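Putative metal-dependent hydrolase (Bacillus subtilis, PDB 6KNS) probably acts as a metal-dependent hydrolase of the metallo-beta-lactamase fold, binding zinc and calcium, with a possible role in processing the 3' ends of tRNA. Local coordinates at residues Y52-A55 with E56-D59; D102-Q105 with F106-L109; N226-K229 with E230-V234. All coordinates share one frame; numbering follows the deposited sequence.

Overall arrangement
Three short local turns, each closed by bonds between residues three or four apart, follow one another along a metallo-beta-lactamase domain. Contact 1 (52-59) precedes strand 60-62 and supplies two ligands of a calcium ion. Contact 2 (102-109) and contact 3 (226-234) each lie on the connecting helix of a beta-alpha-beta unit, and sit on opposite sides of the chain's centre, with centres about 38 Å apart. Contacts 1 and 2 are closer, about 23 Å between centres, yet do not touch. None of the three supplies a zinc ligand: the side chain of D102 stays about 11 Å from a zinc ion, and that of L227 about 9 Å from the side chain of H217, a zinc ligand.

Contact 1: Y52-A55 with E56-D59; sequences YVPA and EKLD. With CA (calcium ion), chain F.
The side chains of P54 and K57 cross at a slant, the aliphatic part of the lysine lying against the proline ring, with K57 CD 3.8 Å from P54 CG. The chain of K57 is stretched out beyond CG (chi2 174°, chi3 -170°), and its methylenes, rather than the ammonium group, do the touching. E56 reaches the same ring from another direction: with CG wedged between its backbone N and carbonyl carbon (chi1 71°) and a bend at chi2, the carboxylate folds back until OE1 is 3.6 Å from P54 CB. V53 and K57 overlap in passing, their side chains heading opposite ways, V53 CG2 4.0 Å from K57 CB.

The backbone makes a 3-10 turn, its i to i+3 bonds running from K57 N to P54 O (3.0 Å) and from L58 N to A55 O (3.1 Å). Both donors sit well above the plane of the carbonyl they meet. A water donates to A55 O and to L58 O, tying the turn to the chain that leaves it.

That exit contributes two ligands to a calcium site: K57 O lies 2.7 Å and D59 OD2 2.6 Å from the ion, with a water and D34 O as further ligands. D59 OD2 also accepts from S36 N on strand 35-39, a second bond that helps fix the carboxylate beside the metal, while buried L58 packs on L38 there.

Contact 2: D102-Q105 with F106-L109; sequences DIEQ and FQKL
I103 O receives the amide of Q107 at 2.8 Å from Q107 N, a helical i to i+4 bond, and the extended side chain of Q107 lies back along that carbonyl, with CG and CD near I103 O. Its amide carbon CD comes 3.6 Å from I103 CG2, the two side chains meeting at an angle. One residue earlier, F106 N donates to D102 O at 2.9 Å, almost straight (172°) and in the carbonyl plane.

D102 is the N-cap: its CG is anti to the backbone N (chi1 -174°), which carries OD1 forward to the first-turn amide of Q105, 3.2 Å from Q105 N. The donor meets OD1 from above the carboxylate plane.

Q105 and K108 head off alongside each other in the same direction. Bent at chi2 (-68°), Q105 presents OE1 to the ammonium group of K108, but the bond from K108 NZ is long and weak at 3.4 Å. Their backbones are joined more firmly, K108 N donating to Q105 O.

Helix 103-107 bridges strands 94-98 and 115-119 as the middle of a beta-alpha-beta unit; Q105, F106 and L109 pack on Y66, while K108 meets K108 of the second subunit.

Contact 3: N226-K229 with E230-V234; sequences NLRK and EAKTV
N226 starts the turn by accepting, through its backbone O, the amide of E230 (E230 N to N226 O, 2.9 Å), and its side chain reaches the same glutamate by way of a water. That water accepts a hydrogen bond from N226 ND2 and donates one to E230 OE2, 2.8 Å away. E230, extended beyond CG (chi2 157°), runs back over the preceding turn, which also places OE1 3.9 Å from L227 CD2. Its polar end has firmer partners outside the helix: OE1 accepts from S198 OG and from A186 N, so both carboxylate oxygens are engaged.

L227 O accepts from A231 N at 3.0 Å, and the leucine buries its side chain against C182, Y185, P219 and L215. Helix 225-231 is the connecting helix of a beta-alpha-beta unit between strands 212-216 and 238-241, and A231 bridges that packing, touching L215 and V239.

R228 O accepts from K232 N at 3.0 Å. With CG beside its backbone N (chi1 -59°), K232 sets CG over one face of the R228 guanidinium; the bends beyond CG then take NZ to G237 O. The two like charges stay apart, with R228 NH2 5.6 Å from K232 NZ.

K229 meets the second segment chiefly through its backbone, its O lying 3.4 Å from T233 CG2. T233 OG1 donates to E230 O at 2.6 Å in the carbonyl plane, and T233 N donates to that same oxygen.

Contact 1: Y52-A55 with E56-D59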
loop_
_atom_site.group_PDB
_atom_site.type_symbol
_atom_site.label_atom_id
_atom_site.label_comp_id
_atom_site.label_asym_id
_atom_site.label_seq_id
_atom_site.Cartn_x
_atom_site.Cartn_y
_atom_site.Cartn_z
ATOM N N TYR A 52 -5.168 11.039 -10.193
ATOM C CA TYR A 52 -6.480 11.581 -10.551
ATOM C C TYR A 52 -6.916 12.707 -9.615
ATOM O O TYR A 52 -7.520 13.659 -10.048
ATOM C CB TYR A 52 -7.527 10.476 -10.574
ATOM C CG TYR A 52 -7.165 9.327 -11.491
ATOM C CD1 TYR A 52 -7.550 9.327 -12.832
ATOM C CD2 TYR A 52 -6.450 8.243 -11.026
ATOM C CE1 TYR A 52 -7.214 8.262 -13.695
ATOM C CE2 TYR A 52 -6.100 7.178 -11.869
ATOM C CZ TYR A 52 -6.488 7.192 -13.201
ATOM O OH TYR A 52 -6.153 6.138 -14.027
ATOM N N VAL A 53 -6.610 12.607 -8.329
ATOM C CA VAL A 53 -7.148 13.543 -7.333
ATOM C C VAL A 53 -6.179 13.646 -6.156
ATOM O O VAL A 53 -5.717 12.623 -5.637
ATOM C CB VAL A 53 -8.579 13.141 -6.867
ATOM C CG1 VAL A 53 -8.590 11.717 -6.468
ATOM C CG2 VAL A 53 -9.076 14.014 -5.687
ATOM N N PRO A 54 -5.810 14.890 -5.781
ATOM C CA PRO A 54 -4.875 15.052 -4.674
ATOM C C PRO A 54 -5.592 14.802 -3.376
ATOM O O PRO A 54 -6.841 14.983 -3.300
ATOM C CB PRO A 54 -4.380 16.493 -4.809
ATOM C CG PRO A 54 -5.477 17.210 -5.565
ATOM C CD PRO A 54 -6.210 16.169 -6.381
ATOM N N ALA A 55 -4.825 14.366 -2.379
ATOM C CA ALA A 55 -5.353 14.010 -1.065
ATOM C C ALA A 55 -6.285 15.059 -0.476
ATOM O O ALA A 55 -7.363 14.734 0.030
ATOM C CB ALA A 55 -4.225 13.739 -0.116
ATOM N N GLU A 56 -5.878 16.321 -0.551
ATOM C CA GLU A 56 -6.670 17.428 0.031
ATOM C C GLU A 56 -8.044 17.680 -0.662
ATOM O O GLU A 56 -8.936 18.301 -0.093
ATOM C CB GLU A 56 -5.837 18.704 0.019
ATOM C CG GLU A 56 -5.605 19.306 -1.413
ATOM C CD GLU A 56 -4.210 19.011 -2.029
ATOM O OE1 GLU A 56 -3.571 17.969 -1.656
ATOM O OE2 GLU A 56 -3.786 19.827 -2.909
ATOM N N LYS A 57 -8.217 17.189 -1.886
ATOM C CA LYS A 57 -9.493 17.318 -2.576
ATOM C C LYS A 57 -10.383 16.084 -2.385
ATOM O O LYS A 57 -11.482 16.038 -2.868
ATOM C CB LYS A 57 -9.248 17.624 -4.055
ATOM C CG LYS A 57 -8.937 19.106 -4.296
ATOM C CD LYS A 57 -8.551 19.364 -5.766
ATOM C CE LYS A 57 -7.999 20.802 -6.015
ATOM N NZ LYS A 57 -7.013 20.855 -7.153
ATOM N N LEU A 58 -9.927 15.110 -1.617
ATOM C CA LEU A 58 -10.713 13.928 -1.344
ATOM C C LEU A 58 -11.692 14.245 -0.203
ATOM O O LEU A 58 -11.275 14.697 0.852
ATOM C CB LEU A 58 -9.747 12.795 -0.995
ATOM C CG LEU A 58 -10.246 11.363 -0.929
ATOM C CD1 LEU A 58 -10.654 10.860 -2.351
ATOM C CD2 LEU A 58 -9.126 10.533 -0.312
ATOM N N ASP A 59 -12.987 14.055 -0.417
ATOM C CA ASP A 59 -13.992 14.443 0.563
ATOM C C ASP A 59 -14.340 13.345 1.557
ATOM O O ASP A 59 -14.722 13.635 2.685
ATOM C CB ASP A 59 -15.282 14.878 -0.126
ATOM C CG ASP A 59 -15.079 16.087 -1.043
ATOM O OD1 ASP A 59 -15.204 17.246 -0.584
ATOM O OD2 ASP A 59 -14.762 15.874 -2.215
HETATM CA CA CA F . -13.439 17.950 -3.050
HETATM O O HOH W 1 -8.915 15.168 2.246
HETATM O O HOH W 2 -13.010 16.367 -4.989
#

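Contact 2: D102-Q105 with F106-L109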
loop_
_atom_site.group_PDB
_atom_site.type_symbol
_atom_site.label_atom_id
_atom_site.label_comp_id
_atom_site.label_asym_id
_atom_site.label_seq_id
_atom_site.Cartn_x
_atom_site.Cartn_y
_atom_site.Cartn_z
ATOM N N ASP A 102 -16.357 -4.815 13.805
ATOM C CA ASP A 102 -14.973 -5.055 14.216
ATOM C C ASP A 102 -14.398 -3.764 14.834
ATOM O O ASP A 102 -13.916 -2.899 14.123
ATOM C CB ASP A 102 -14.149 -5.541 13.027
ATOM C CG ASP A 102 -12.740 -5.951 13.417
ATOM O OD1 ASP A 102 -12.232 -5.507 14.482
ATOM O OD2 ASP A 102 -12.130 -6.749 12.647
ATOM N N ILE A 103 -14.486 -3.662 16.163
ATOM C CA ILE A 103 -14.200 -2.445 16.902
ATOM C C ILE A 103 -12.723 -2.044 16.794
ATOM O O ILE A 103 -12.414 -0.869 16.587
ATOM C CB ILE A 103 -14.640 -2.557 18.373
ATOM C CG1 ILE A 103 -16.169 -2.428 18.464
ATOM C CG2 ILE A 103 -14.059 -1.434 19.233
ATOM C CD1 ILE A 103 -16.710 -1.000 18.100
ATOM N N GLU A 104 -11.831 -3.015 16.935
ATOM C CA GLU A 104 -10.401 -2.724 16.842
ATOM C C GLU A 104 -10.034 -2.137 15.492
ATOM O O GLU A 104 -9.317 -1.121 15.427
ATOM C CB GLU A 104 -9.541 -3.958 17.119
ATOM C CG GLU A 104 -9.234 -4.116 18.560
ATOM C CD GLU A 104 -7.804 -4.584 18.885
ATOM O OE1 GLU A 104 -6.889 -4.627 18.017
ATOM O OE2 GLU A 104 -7.607 -4.862 20.078
ATOM N N GLN A 105 -10.555 -2.728 14.416
ATOM C CA GLN A 105 -10.290 -2.195 13.084
ATOM C C GLN A 105 -10.911 -0.815 12.908
ATOM O O GLN A 105 -10.235 0.101 12.418
ATOM C CB GLN A 105 -10.762 -3.150 11.978
ATOM C CG GLN A 105 -10.026 -4.491 11.957
ATOM C CD GLN A 105 -8.562 -4.372 11.540
ATOM O OE1 GLN A 105 -8.130 -3.387 10.918
ATOM N NE2 GLN A 105 -7.792 -5.386 11.883
ATOM N N PHE A 106 -12.188 -0.664 13.291
ATOM C CA PHE A 106 -12.847 0.657 13.252
ATOM C C PHE A 106 -12.110 1.765 14.045
ATOM O O PHE A 106 -12.028 2.949 13.625
ATOM C CB PHE A 106 -14.310 0.580 13.722
ATOM C CG PHE A 106 -14.968 1.907 13.757
ATOM C CD1 PHE A 106 -15.470 2.465 12.590
ATOM C CD2 PHE A 106 -14.984 2.654 14.913
ATOM C CE1 PHE A 106 -16.022 3.707 12.589
ATOM C CE2 PHE A 106 -15.537 3.918 14.925
ATOM C CZ PHE A 106 -16.069 4.446 13.753
ATOM N N GLN A 107 -11.562 1.408 15.191
ATOM C CA GLN A 107 -10.821 2.406 15.980
ATOM C C GLN A 107 -9.550 2.960 15.289
ATOM O O GLN A 107 -9.087 4.049 15.618
ATOM C CB GLN A 107 -10.456 1.843 17.355
ATOM C CG GLN A 107 -11.622 1.799 18.326
ATOM C CD GLN A 107 -11.304 0.897 19.547
ATOM O OE1 GLN A 107 -10.454 -0.028 19.454
ATOM N NE2 GLN A 107 -11.966 1.164 20.667
ATOM N N LYS A 108 -9.002 2.241 14.331
ATOM C CA LYS A 108 -7.809 2.714 13.677
ATOM C C LYS A 108 -8.082 3.833 12.675
ATOM O O LYS A 108 -7.135 4.448 12.156
ATOM C CB LYS A 108 -7.124 1.549 12.957
ATOM C CG LYS A 108 -6.575 0.452 13.892
ATOM C CD LYS A 108 -6.152 -0.760 13.029
ATOM C CE LYS A 108 -5.675 -1.970 13.826
ATOM N NZ LYS A 108 -5.292 -3.046 12.834
ATOM N N LEU A 109 -9.352 4.078 12.368
ATOM C CA LEU A 109 -9.692 5.023 11.322
ATOM C C LEU A 109 -9.495 6.479 11.765
ATOM O O LEU A 109 -9.399 7.342 10.921
ATOM C CB LEU A 109 -11.146 4.810 10.840
ATOM C CG LEU A 109 -11.432 3.418 10.242
ATOM C CD1 LEU A 109 -12.847 3.336 9.690
ATOM C CD2 LEU A 109 -10.360 3.071 9.159
#

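Contact 3: N226-K229 with E230-V234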
loop_
_atom_site.group_PDB
_atom_site.type_symbol
_atom_site.label_atom_id
_atom_site.label_comp_id
_atom_site.label_asym_id
_atom_site.label_seq_id
_atom_site.Cartn_x
_atom_site.Cartn_y
_atom_site.Cartn_z
ATOM N N ASN A 226 -11.492 -14.527 -20.408
ATOM C CA ASN A 226 -12.424 -15.630 -20.257
ATOM C C ASN A 226 -13.488 -15.341 -19.232
ATOM O O ASN A 226 -14.574 -15.877 -19.363
ATOM C CB ASN A 226 -11.744 -16.947 -19.900
ATOM C CG ASN A 226 -11.033 -17.580 -21.076
ATOM O OD1 ASN A 226 -11.287 -17.244 -22.218
ATOM N ND2 ASN A 226 -10.143 -18.509 -20.793
ATOM N N LEU A 227 -13.188 -14.527 -18.215
ATOM C CA LEU A 227 -14.200 -14.166 -17.205
ATOM C C LEU A 227 -15.343 -13.399 -17.857
ATOM O O LEU A 227 -16.487 -13.633 -17.567
ATOM C CB LEU A 227 -13.596 -13.319 -16.073
ATOM C CG LEU A 227 -12.475 -13.972 -15.238
ATOM C CD1 LEU A 227 -11.750 -12.953 -14.377
ATOM C CD2 LEU A 227 -13.074 -15.101 -14.408
ATOM N N ARG A 228 -15.014 -12.468 -18.740
ATOM C CA ARG A 228 -16.011 -11.777 -19.522
ATOM C C ARG A 228 -16.836 -12.717 -20.427
ATOM O O ARG A 228 -18.066 -12.600 -20.470
ATOM C CB ARG A 228 -15.351 -10.715 -20.387
ATOM C CG ARG A 228 -16.309 -9.985 -21.257
ATOM C CD ARG A 228 -15.613 -8.954 -22.145
ATOM N NE ARG A 228 -16.580 -8.532 -23.136
ATOM C CZ ARG A 228 -16.952 -9.235 -24.205
ATOM N NH1 ARG A 228 -16.389 -10.417 -24.506
ATOM N NH2 ARG A 228 -17.893 -8.736 -24.991
ATOM N N LYS A 229 -16.181 -13.630 -21.146
ATOM C CA LYS A 229 -16.923 -14.548 -22.021
ATOM C C LYS A 229 -17.871 -15.467 -21.231
ATOM O O LYS A 229 -19.011 -15.760 -21.646
ATOM C CB LYS A 229 -15.956 -15.414 -22.813
ATOM C CG LYS A 229 -15.115 -14.671 -23.823
ATOM C CD LYS A 229 -14.224 -15.642 -24.626
ATOM C CE LYS A 229 -13.286 -14.871 -25.531
ATOM N NZ LYS A 229 -12.380 -15.764 -26.244
ATOM N N GLU A 230 -17.381 -15.933 -20.094
ATOM C CA GLU A 230 -18.165 -16.792 -19.205
ATOM C C GLU A 230 -19.357 -16.019 -18.664
ATOM O O GLU A 230 -20.454 -16.545 -18.626
ATOM C CB GLU A 230 -17.291 -17.271 -18.034
ATOM C CG GLU A 230 -16.240 -18.291 -18.421
ATOM C CD GLU A 230 -15.064 -18.343 -17.438
ATOM O OE1 GLU A 230 -15.147 -17.812 -16.296
ATOM O OE2 GLU A 230 -14.027 -18.922 -17.810
ATOM N N ALA A 231 -19.140 -14.768 -18.230
ATOM C CA ALA A 231 -20.264 -13.991 -17.700
ATOM C C ALA A 231 -21.322 -13.756 -18.788
ATOM O O ALA A 231 -22.525 -13.791 -18.505
ATOM C CB ALA A 231 -19.815 -12.675 -17.092
ATOM N N LYS A 232 -20.866 -13.544 -20.020
ATOM C CA LYS A 232 -21.774 -13.330 -21.145
ATOM C C LYS A 232 -22.589 -14.587 -21.509
ATOM O O LYS A 232 -23.513 -14.475 -22.286
ATOM C CB LYS A 232 -21.018 -12.831 -22.406
ATOM C CG LYS A 232 -20.245 -11.520 -22.254
ATOM C CD LYS A 232 -21.092 -10.284 -22.396
ATOM C CE LYS A 232 -21.715 -10.096 -23.830
ATOM N NZ LYS A 232 -23.234 -9.919 -23.696
ATOM N N THR A 233 -22.239 -15.773 -20.983
ATOM C CA THR A 233 -23.054 -16.961 -21.279
ATOM C C THR A 233 -24.335 -16.860 -20.469
ATOM O O THR A 233 -25.280 -17.543 -20.749
ATOM C CB THR A 233 -22.358 -18.289 -20.949
ATOM O OG1 THR A 233 -22.073 -18.376 -19.529
ATOM C CG2 THR A 233 -21.072 -18.406 -21.769
ATOM N N VAL A 234 -24.356 -15.991 -19.462
ATOM C CA VAL A 234 -25.522 -15.852 -18.557
ATOM C C VAL A 234 -26.194 -14.494 -18.768
ATOM O O VAL A 234 -27.396 -14.416 -18.931
ATOM C CB VAL A 234 -25.094 -16.025 -17.076
ATOM C CG1 VAL A 234 -26.231 -15.655 -16.142
ATOM C CG2 VAL A 234 -24.647 -17.492 -16.822
HETATM O O HOH W 3 -11.251 -19.545 -17.923
#